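Local coordinates for crystal protein (Bacillus thuringiensis serovar dakota, PDB 2ZTB) that recognizes cancer cells in its proteolytically activated form and, as a toxin resembling the aerolysin-type beta-pore formers, probably perforates their membranes, at residues Ser19-Arg24 with Glu43-Ala48; Ser29-Asn34 with Ala197-Arg202; Gln173-Ile178 with Asp237-Val242. All coordinates share one frame; numbering follows the deposited sequence.

Interaction 1 (Ser19-Arg24 with Glu43-Ala48)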
loop_
_atom_site.group_PDB
_atom_site.type_symbol
_atom_site.label_atom_id
_atom_site.label_comp_id
_atom_site.label_asym_id
_atom_site.label_seq_id
_atom_site.Cartn_x
_atom_site.Cartn_y
_atom_site.Cartn_z
ATOM N N SER A 19 2.442 -8.185 25.244
ATOM C CA SER A 19 3.795 -7.887 25.657
ATOM C C SER A 19 4.438 -9.185 26.131
ATOM O O SER A 19 3.737 -10.158 26.383
ATOM C CB SER A 19 3.808 -6.801 26.755
ATOM O OG SER A 19 3.069 -7.190 27.921
ATOM N N PRO A 20 5.778 -9.237 26.198
ATOM C CA PRO A 20 6.366 -10.418 26.829
ATOM C C PRO A 20 5.890 -10.612 28.270
ATOM O O PRO A 20 5.745 -11.757 28.741
ATOM C CB PRO A 20 7.870 -10.121 26.785
ATOM C CG PRO A 20 8.016 -9.198 25.585
ATOM C CD PRO A 20 6.813 -8.318 25.670
ATOM N N GLU A 21 5.654 -9.508 28.969
ATOM C CA GLU A 21 5.233 -9.568 30.372
ATOM C C GLU A 21 3.833 -10.131 30.489
ATOM O O GLU A 21 3.536 -10.842 31.425
ATOM C CB GLU A 21 5.290 -8.185 31.030
ATOM C CG GLU A 21 6.703 -7.624 31.272
ATOM C CD GLU A 21 7.409 -7.090 30.002
ATOM O OE1 GLU A 21 6.737 -6.737 28.999
ATOM O OE2 GLU A 21 8.663 -7.009 30.023
ATOM N N SER A 22 2.965 -9.807 29.542
ATOM C CA SER A 22 1.601 -10.245 29.615
ATOM C C SER A 22 1.498 -11.718 29.238
ATOM O O SER A 22 0.636 -12.414 29.767
ATOM C CB SER A 22 0.681 -9.358 28.777
ATOM O OG SER A 22 0.779 -9.624 27.391
ATOM N N VAL A 23 2.385 -12.182 28.343
ATOM C CA VAL A 23 2.514 -13.595 27.951
ATOM C C VAL A 23 3.033 -14.415 29.131
ATOM O O VAL A 23 2.488 -15.469 29.470
ATOM C CB VAL A 23 3.448 -13.756 26.680
ATOM C CG1 VAL A 23 3.932 -15.221 26.467
ATOM C CG2 VAL A 23 2.759 -13.231 25.417
ATOM N N ARG A 24 4.084 -13.923 29.770
ATOM C CA ARG A 24 4.629 -14.579 30.943
ATOM C C ARG A 24 3.559 -14.740 32.044
ATOM O O ARG A 24 3.461 -15.800 32.684
ATOM C CB ARG A 24 5.843 -13.797 31.454
ATOM C CG ARG A 24 6.642 -14.517 32.505
ATOM C CD ARG A 24 7.588 -13.579 33.205
ATOM N NE ARG A 24 8.590 -14.325 33.955
ATOM C CZ ARG A 24 9.703 -13.800 34.465
ATOM N NH1 ARG A 24 9.972 -12.500 34.323
ATOM N NH2 ARG A 24 10.553 -14.578 35.123
ATOM N N GLU A 43 13.640 -16.882 19.408
ATOM C CA GLU A 43 13.933 -15.901 20.450
ATOM C C GLU A 43 13.463 -16.408 21.804
ATOM O O GLU A 43 12.628 -17.304 21.885
ATOM C CB GLU A 43 13.181 -14.602 20.179
ATOM C CG GLU A 43 13.487 -13.874 18.893
ATOM C CD GLU A 43 12.382 -12.902 18.558
ATOM O OE1 GLU A 43 11.307 -13.373 18.114
ATOM O OE2 GLU A 43 12.584 -11.678 18.742
ATOM N N THR A 44 14.010 -15.812 22.860
ATOM C CA THR A 44 13.624 -16.083 24.224
ATOM C C THR A 44 13.435 -14.747 24.925
ATOM O O THR A 44 13.903 -13.723 24.435
ATOM C CB THR A 44 14.702 -16.891 24.991
ATOM O OG1 THR A 44 15.857 -16.074 25.224
ATOM C CG2 THR A 44 15.098 -18.158 24.247
ATOM N N TYR A 45 12.739 -14.761 26.059
ATOM C CA TYR A 45 12.621 -13.588 26.918
ATOM C C TYR A 45 12.772 -14.014 28.381
ATOM O O TYR A 45 12.460 -15.156 28.741
ATOM C CB TYR A 45 11.289 -12.868 26.674
ATOM C CG TYR A 45 11.412 -11.361 26.483
ATOM C CD1 TYR A 45 11.553 -10.803 25.211
ATOM C CD2 TYR A 45 11.405 -10.502 27.575
ATOM C CE1 TYR A 45 11.670 -9.419 25.036
ATOM C CE2 TYR A 45 11.526 -9.131 27.420
ATOM C CZ TYR A 45 11.652 -8.598 26.162
ATOM O OH TYR A 45 11.753 -7.239 26.042
ATOM N N PHE A 46 13.268 -13.097 29.208
ATOM C CA PHE A 46 13.514 -13.323 30.635
ATOM C C PHE A 46 14.556 -14.429 30.867
ATOM O O PHE A 46 15.430 -14.627 30.026
ATOM C CB PHE A 46 12.198 -13.567 31.416
ATOM C CG PHE A 46 11.088 -12.608 31.057
ATOM C CD1 PHE A 46 9.999 -13.036 30.298
ATOM C CD2 PHE A 46 11.137 -11.274 31.458
ATOM C CE1 PHE A 46 8.981 -12.162 29.949
ATOM C CE2 PHE A 46 10.111 -10.388 31.109
ATOM C CZ PHE A 46 9.031 -10.840 30.357
ATOM N N ASN A 47 14.464 -15.137 31.998
ATOM C CA ASN A 47 15.451 -16.159 32.371
ATOM C C ASN A 47 15.199 -17.492 31.656
ATOM O O ASN A 47 14.674 -18.449 32.249
ATOM C CB ASN A 47 15.468 -16.332 33.906
ATOM C CG ASN A 47 16.515 -17.339 34.391
ATOM O OD1 ASN A 47 17.522 -17.604 33.719
ATOM N ND2 ASN A 47 16.278 -17.898 35.574
ATOM N N ALA A 48 15.594 -17.556 30.390
ATOM C CA ALA A 48 15.213 -18.665 29.517
ATOM C C ALA A 48 16.309 -19.685 29.183
ATOM O O ALA A 48 17.508 -19.387 29.243
ATOM C CB ALA A 48 14.594 -18.131 28.242
#

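Interaction 2 (Ser29-Asn34 with Ala197-Arg202)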
loop_
_atom_site.group_PDB
_atom_site.type_symbol
_atom_site.label_atom_id
_atom_site.label_comp_id
_atom_site.label_asym_id
_atom_site.label_seq_id
_atom_site.Cartn_x
_atom_site.Cartn_y
_atom_site.Cartn_z
ATOM N N SER A 29 -0.543 -17.927 35.183
ATOM C CA SER A 29 -1.913 -18.282 35.536
ATOM C C SER A 29 -2.234 -19.717 35.130
ATOM O O SER A 29 -2.924 -20.424 35.859
ATOM C CB SER A 29 -2.891 -17.368 34.820
ATOM O OG SER A 29 -2.943 -16.114 35.422
ATOM N N ILE A 30 -1.767 -20.131 33.945
ATOM C CA ILE A 30 -2.111 -21.446 33.418
ATOM C C ILE A 30 -1.498 -22.573 34.264
ATOM O O ILE A 30 -2.152 -23.585 34.532
ATOM C CB ILE A 30 -1.739 -21.596 31.913
ATOM C CG1 ILE A 30 -2.522 -20.584 31.054
ATOM C CG2 ILE A 30 -2.013 -23.026 31.434
ATOM C CD1 ILE A 30 -2.004 -20.401 29.599
ATOM N N TYR A 31 -0.251 -22.388 34.686
ATOM C CA TYR A 31 0.520 -23.473 35.287
ATOM C C TYR A 31 0.654 -23.311 36.789
ATOM O O TYR A 31 0.993 -24.272 37.484
ATOM C CB TYR A 31 1.877 -23.658 34.565
ATOM C CG TYR A 31 1.667 -24.198 33.158
ATOM C CD1 TYR A 31 1.635 -23.339 32.062
ATOM C CD2 TYR A 31 1.390 -25.550 32.943
ATOM C CE1 TYR A 31 1.390 -23.805 30.787
ATOM C CE2 TYR A 31 1.133 -26.035 31.658
ATOM C CZ TYR A 31 1.136 -25.150 30.588
ATOM O OH TYR A 31 0.887 -25.605 29.323
ATOM N N GLY A 32 0.342 -22.112 37.287
ATOM C CA GLY A 32 0.308 -21.847 38.731
ATOM C C GLY A 32 1.658 -21.436 39.306
ATOM O O GLY A 32 1.800 -21.287 40.511
ATOM N N THR A 33 2.653 -21.263 38.436
ATOM C CA THR A 33 3.991 -20.841 38.833
ATOM C C THR A 33 4.477 -19.920 37.731
ATOM O O THR A 33 4.252 -20.185 36.550
ATOM C CB THR A 33 4.962 -22.063 38.997
ATOM O OG1 THR A 33 4.482 -22.917 40.044
ATOM C CG2 THR A 33 6.395 -21.633 39.332
ATOM N N ASN A 34 5.107 -18.821 38.117
ATOM C CA ASN A 34 5.650 -17.874 37.159
ATOM C C ASN A 34 6.825 -18.558 36.438
ATOM O O ASN A 34 7.712 -19.083 37.097
ATOM C CB ASN A 34 6.078 -16.605 37.910
ATOM C CG ASN A 34 6.356 -15.416 36.983
ATOM O OD1 ASN A 34 5.778 -15.287 35.890
ATOM N ND2 ASN A 34 7.237 -14.528 37.435
ATOM N N ALA A 197 7.485 -21.882 27.432
ATOM C CA ALA A 197 7.884 -21.348 28.730
ATOM C C ALA A 197 8.677 -22.386 29.489
ATOM O O ALA A 197 8.368 -23.583 29.429
ATOM C CB ALA A 197 6.664 -20.899 29.550
ATOM N N ASN A 198 9.710 -21.934 30.195
ATOM C CA ASN A 198 10.455 -22.825 31.099
ATOM C C ASN A 198 10.271 -22.428 32.548
ATOM O O ASN A 198 10.386 -21.252 32.903
ATOM C CB ASN A 198 11.942 -22.920 30.732
ATOM C CG ASN A 198 12.663 -21.579 30.798
ATOM O OD1 ASN A 198 12.564 -20.761 29.882
ATOM N ND2 ASN A 198 13.402 -21.356 31.883
ATOM N N PHE A 199 9.990 -23.421 33.386
ATOM C CA PHE A 199 9.617 -23.187 34.762
ATOM C C PHE A 199 10.750 -23.558 35.727
ATOM O O PHE A 199 11.624 -24.372 35.370
ATOM C CB PHE A 199 8.308 -23.937 35.061
ATOM C CG PHE A 199 7.135 -23.403 34.282
ATOM C CD1 PHE A 199 6.928 -23.790 32.941
ATOM C CD2 PHE A 199 6.263 -22.489 34.862
ATOM C CE1 PHE A 199 5.863 -23.267 32.189
ATOM C CE2 PHE A 199 5.187 -21.965 34.124
ATOM C CZ PHE A 199 4.997 -22.351 32.778
ATOM N N PRO A 200 10.762 -22.929 36.933
ATOM C CA PRO A 200 11.732 -23.238 37.993
ATOM C C PRO A 200 11.545 -24.633 38.606
ATOM O O PRO A 200 12.517 -25.223 39.079
ATOM C CB PRO A 200 11.458 -22.151 39.050
ATOM C CG PRO A 200 10.044 -21.756 38.823
ATOM C CD PRO A 200 9.847 -21.840 37.337
ATOM N N LYS A 201 10.313 -25.142 38.609
ATOM C CA LYS A 201 10.020 -26.508 39.040
ATOM C C LYS A 201 9.129 -27.245 38.021
ATOM O O LYS A 201 8.691 -26.660 37.034
ATOM C CB LYS A 201 9.376 -26.497 40.426
ATOM C CG LYS A 201 8.101 -25.699 40.501
ATOM C CD LYS A 201 7.681 -25.563 41.919
ATOM C CE LYS A 201 6.286 -25.056 42.020
ATOM N NZ LYS A 201 5.905 -24.846 43.462
ATOM N N ARG A 202 8.873 -28.529 38.253
ATOM C CA ARG A 202 7.951 -29.281 37.400
ATOM C C ARG A 202 6.524 -28.800 37.673
ATOM O O ARG A 202 6.112 -28.723 38.816
ATOM C CB ARG A 202 8.075 -30.790 37.638
ATOM C CG ARG A 202 9.337 -31.427 37.054
ATOM C CD ARG A 202 9.273 -32.962 37.180
ATOM N NE ARG A 202 10.506 -33.655 36.777
ATOM C CZ ARG A 202 10.885 -33.955 35.525
ATOM N NH1 ARG A 202 10.156 -33.614 34.462
ATOM N NH2 ARG A 202 12.034 -34.610 35.334
HETATM O O HOH W 1 4.859 -22.110 42.775
#

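Interaction 3 (Gln173-Ile178 with Asp237-Val242)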
loop_
_atom_site.group_PDB
_atom_site.type_symbol
_atom_site.label_atom_id
_atom_site.label_comp_id
_atom_site.label_asym_id
_atom_site.label_seq_id
_atom_site.Cartn_x
_atom_site.Cartn_y
_atom_site.Cartn_z
ATOM N N GLN A 173 -5.207 25.805 -27.735
ATOM C CA GLN A 173 -4.854 25.023 -26.558
ATOM C C GLN A 173 -5.032 23.539 -26.783
ATOM O O GLN A 173 -5.904 23.120 -27.537
ATOM C CB GLN A 173 -5.672 25.459 -25.330
ATOM C CG GLN A 173 -5.655 26.983 -25.080
ATOM C CD GLN A 173 -6.684 27.424 -24.055
ATOM O OE1 GLN A 173 -7.818 26.948 -24.056
ATOM N NE2 GLN A 173 -6.296 28.352 -23.183
ATOM N N LEU A 174 -4.185 22.749 -26.121
ATOM C CA LEU A 174 -4.424 21.327 -25.970
ATOM C C LEU A 174 -4.909 21.113 -24.548
ATOM O O LEU A 174 -4.232 21.490 -23.588
ATOM C CB LEU A 174 -3.158 20.509 -26.250
ATOM C CG LEU A 174 -3.268 18.978 -26.124
ATOM C CD1 LEU A 174 -4.200 18.382 -27.161
ATOM C CD2 LEU A 174 -1.902 18.353 -26.235
ATOM N N THR A 175 -6.094 20.530 -24.407
ATOM C CA THR A 175 -6.677 20.347 -23.089
ATOM C C THR A 175 -6.980 18.884 -22.814
ATOM O O THR A 175 -7.125 18.098 -23.736
ATOM C CB THR A 175 -7.964 21.167 -22.904
ATOM O OG1 THR A 175 -9.037 20.546 -23.631
ATOM C CG2 THR A 175 -7.769 22.631 -23.380
ATOM N N ALA A 176 -7.072 18.535 -21.530
ATOM C CA ALA A 176 -7.408 17.193 -21.109
ATOM C C ALA A 176 -8.222 17.195 -19.813
ATOM O O ALA A 176 -8.352 18.218 -19.141
ATOM C CB ALA A 176 -6.137 16.356 -20.952
ATOM N N LYS A 177 -8.814 16.045 -19.501
ATOM C CA LYS A 177 -9.347 15.798 -18.175
ATOM C C LYS A 177 -8.312 14.975 -17.403
ATOM O O LYS A 177 -7.517 14.234 -17.997
ATOM C CB LYS A 177 -10.687 15.063 -18.230
ATOM C CG LYS A 177 -11.815 15.824 -18.920
ATOM C CD LYS A 177 -13.109 15.034 -18.846
ATOM C CE LYS A 177 -14.265 15.762 -19.509
ATOM N NZ LYS A 177 -14.256 15.702 -21.011
ATOM N N ILE A 178 -8.314 15.123 -16.082
ATOM C CA ILE A 178 -7.499 14.293 -15.224
ATOM C C ILE A 178 -8.424 13.412 -14.392
ATOM O O ILE A 178 -9.395 13.897 -13.805
ATOM C CB ILE A 178 -6.569 15.134 -14.326
ATOM C CG1 ILE A 178 -5.605 15.971 -15.178
ATOM C CG2 ILE A 178 -5.792 14.239 -13.359
ATOM C CD1 ILE A 178 -4.761 16.961 -14.336
ATOM N N ASP A 237 -9.400 12.327 -22.569
ATOM C CA ASP A 237 -10.323 13.235 -23.256
ATOM C C ASP A 237 -9.635 14.495 -23.756
ATOM O O ASP A 237 -10.070 15.613 -23.452
ATOM C CB ASP A 237 -11.550 13.562 -22.382
ATOM C CG ASP A 237 -12.561 12.410 -22.303
ATOM O OD1 ASP A 237 -12.387 11.367 -22.968
ATOM O OD2 ASP A 237 -13.550 12.553 -21.557
ATOM N N PHE A 238 -8.558 14.290 -24.518
ATOM C CA PHE A 238 -7.789 15.370 -25.128
ATOM C C PHE A 238 -8.598 16.116 -26.183
ATOM O O PHE A 238 -9.287 15.509 -27.026
ATOM C CB PHE A 238 -6.471 14.855 -25.735
ATOM C CG PHE A 238 -5.643 14.023 -24.786
ATOM C CD1 PHE A 238 -5.598 12.636 -24.909
ATOM C CD2 PHE A 238 -4.917 14.618 -23.770
ATOM C CE1 PHE A 238 -4.850 11.866 -24.020
ATOM C CE2 PHE A 238 -4.167 13.855 -22.877
ATOM C CZ PHE A 238 -4.130 12.483 -23.006
ATOM N N GLN A 239 -8.512 17.444 -26.133
ATOM C CA GLN A 239 -9.247 18.299 -27.069
ATOM C C GLN A 239 -8.344 19.403 -27.562
ATOM O O GLN A 239 -7.447 19.852 -26.856
ATOM C CB GLN A 239 -10.486 18.926 -26.421
ATOM C CG GLN A 239 -11.582 17.963 -25.996
ATOM C CD GLN A 239 -12.393 17.425 -27.161
ATOM O OE1 GLN A 239 -12.208 17.827 -28.314
ATOM N NE2 GLN A 239 -13.307 16.518 -26.866
ATOM N N THR A 240 -8.590 19.816 -28.797
ATOM C CA THR A 240 -8.011 21.017 -29.361
ATOM C C THR A 240 -9.061 22.105 -29.207
ATOM O O THR A 240 -10.236 21.903 -29.541
ATOM C CB THR A 240 -7.656 20.811 -30.852
ATOM O OG1 THR A 240 -6.770 19.697 -30.952
ATOM C CG2 THR A 240 -6.963 22.024 -31.436
ATOM N N ILE A 241 -8.632 23.236 -28.650
ATOM C CA ILE A 241 -9.483 24.417 -28.520
ATOM C C ILE A 241 -8.830 25.556 -29.279
ATOM O O ILE A 241 -7.739 26.006 -28.924
ATOM C CB ILE A 241 -9.706 24.855 -27.040
ATOM C CG1 ILE A 241 -10.009 23.659 -26.123
ATOM C CG2 ILE A 241 -10.789 25.939 -26.952
ATOM C CD1 ILE A 241 -11.369 23.002 -26.326
ATOM N N VAL A 242 -9.495 25.992 -30.346
ATOM C CA VAL A 242 -9.086 27.183 -31.059
ATOM C C VAL A 242 -10.008 28.317 -30.612
ATOM O O VAL A 242 -11.217 28.285 -30.873
ATOM C CB VAL A 242 -9.144 27.009 -32.611
ATOM C CG1 VAL A 242 -8.541 28.220 -33.299
ATOM C CG2 VAL A 242 -8.433 25.705 -33.060
#

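Interaction 1 (Ser19-Arg24 with Glu43-Ala48)
R24 and F46 reach toward each other tip to tip, and the arginine can be followed outward from CB. CG is anti to the backbone N (chi1 -169°) and the chain runs extended to NE, so R24 CB meets F46 CE1 at 3.8 Å and R24 CD lies over one face of the F46 ring, 4.0 Å from its centroid, a CH-pi contact. Beyond CD the guanidinium settles nearly flat on that face, its plane 25° from the ring plane. R24 CZ sits 4.3 Å from the F46 centroid, the geometry of a cation-pi stack, and R24 NH1 drops to 3.3 Å from F46 CD2. R24 NH2 hydrogen-bonds to the carbonyl O of P35, a bond that helps fix the plane of the group. The opposite face of F46 meets Y45, whose CD2 is 3.6 Å above the ring plane.

One turn earlier, P20 CG stands over the middle of the Y45 ring, 3.7 Å from its centroid. E21 approaches F46 at the edge instead, OE2 being 3.8 Å from F46 CE2, with carboxylate and ring almost perpendicular. S19 and S22 exchange side-chain bonds with each other's backbone N, and so form a capping box. The motif is thus a capped helix start crossing the strand 43-46 of the hairpin 37-40/43-46 at 80°, near one end of this elongated toxin.

Interaction 2 (Ser29-Asn34 with Ala197-Arg202)
Aromatic contact comes first. F199 CZ reaches Y31 CD1 at 3.6 Å, and the ring centroids are 5.3 Å apart with planes inclined at 61°, an oblique pairing. The Y31 hydroxyl bonds to N213 and the ring stacks on W211, both of strand 210-214, which helps fix its orientation.

The carbonyl groups of the loop after helix 20-31 make polar approaches to carbon. T33 O lies in the plane of the F199 ring at its edge, 3.2 Å from F199 CE2, while N34 O comes to 3.5 Å from P200 CD. A second apolar contact is aliphatic: T33 CG2, anti to the backbone N, meets P200 CG tip to tip at 3.7 Å.

Water supplies the hydrogen bonding. K201 chi1 (58°) places CG between backbone N and carbonyl carbon, and the extended chain carries K201 NZ to within 3.0 Å of a water that accepts from it and also bonds T33 OG1 at 2.9 Å.

The end of helix 20-31 and the loop after it therefore meet segment 197-202 largely around the buried ring of F199, with exposed P200 and K201 beside it; the lysine charge reaches T33 through a solvent molecule, while the close direct contacts are made largely by carbon.

Interaction 3 (Gln173-Ile178 with Asp237-Val242)
Four backbone hydrogen bonds join the strands in two reciprocal pairs. Q173 N donates to I241 O at 2.8 Å and I241 N returns to Q173 O at 2.9 Å; T175 N likewise gives to Q239 O at 2.9 Å, and Q239 N to T175 O at 2.8 Å. Three of the donors lie in the plane of the accepting carbonyl. The fourth, Q239 N, stands 26° out of it, and its N-H...O angle of 157° is the smallest of the set. L174 and T240 form the non-hydrogen-bonded pair between these two, where the CA-H groups point at the carbonyls.

At the end of the pairing K177 crosses to D237. The lysine chain runs extended and bends at its last torsion, bringing K177 NZ to 3.3 Å from D237 OD2, a salt bridge that uses the anti lone pair of the oxygen. The D237 side chain also lies about 4 Å from a lutetium ion, so the carboxylate probably feels a second positive charge besides K177. F238 CA comes near T175 O, at 3.1 Å, a CA-H...O contact beside the Q239 bond.

Side-chain packing follows on both faces. On the face of Q173, T175, Q239 and I241, T175 CG2 meets I241 CG1 while T175 OG1 lies by Q239 CB. On the face of L174 and T240, the threonine hydroxyl bonds to K158. Further along, A176 CB touches F238 CD2 at 3.5 Å, and the F238 side chain also touches I154 and V156 of strand 147-164. Antiparallel, with N-to-C directions 155° apart, the two segments belong to strands 168-199 and 223-247, neighbours in the long, twisted antiparallel sheet that is the hallmark of aerolysin-type pore-forming toxins.

In the fold
Interactions 1 and 2 lie at one end of the elongated molecule, with centres about 13 Å apart; both use helix 20-31, and N47 O probably accepts a hydrogen bond from N198 ND2 between them. Interaction 3 is on the other side of the chain's centre, its centre about 64 Å from that of interaction 1 and about 75 Å from that of interaction 2. The long strand 168-199 connects the two regions, since it supplies segments to interactions 2 and 3, and all three contacts reach one sheet. Along the chain interactions 1 and 2 alternate, as do 2 and 3, whereas 1 closes before 3 opens. The helix-bearing end and the distant strand pair are thereby continuous parts of a single sheet framework.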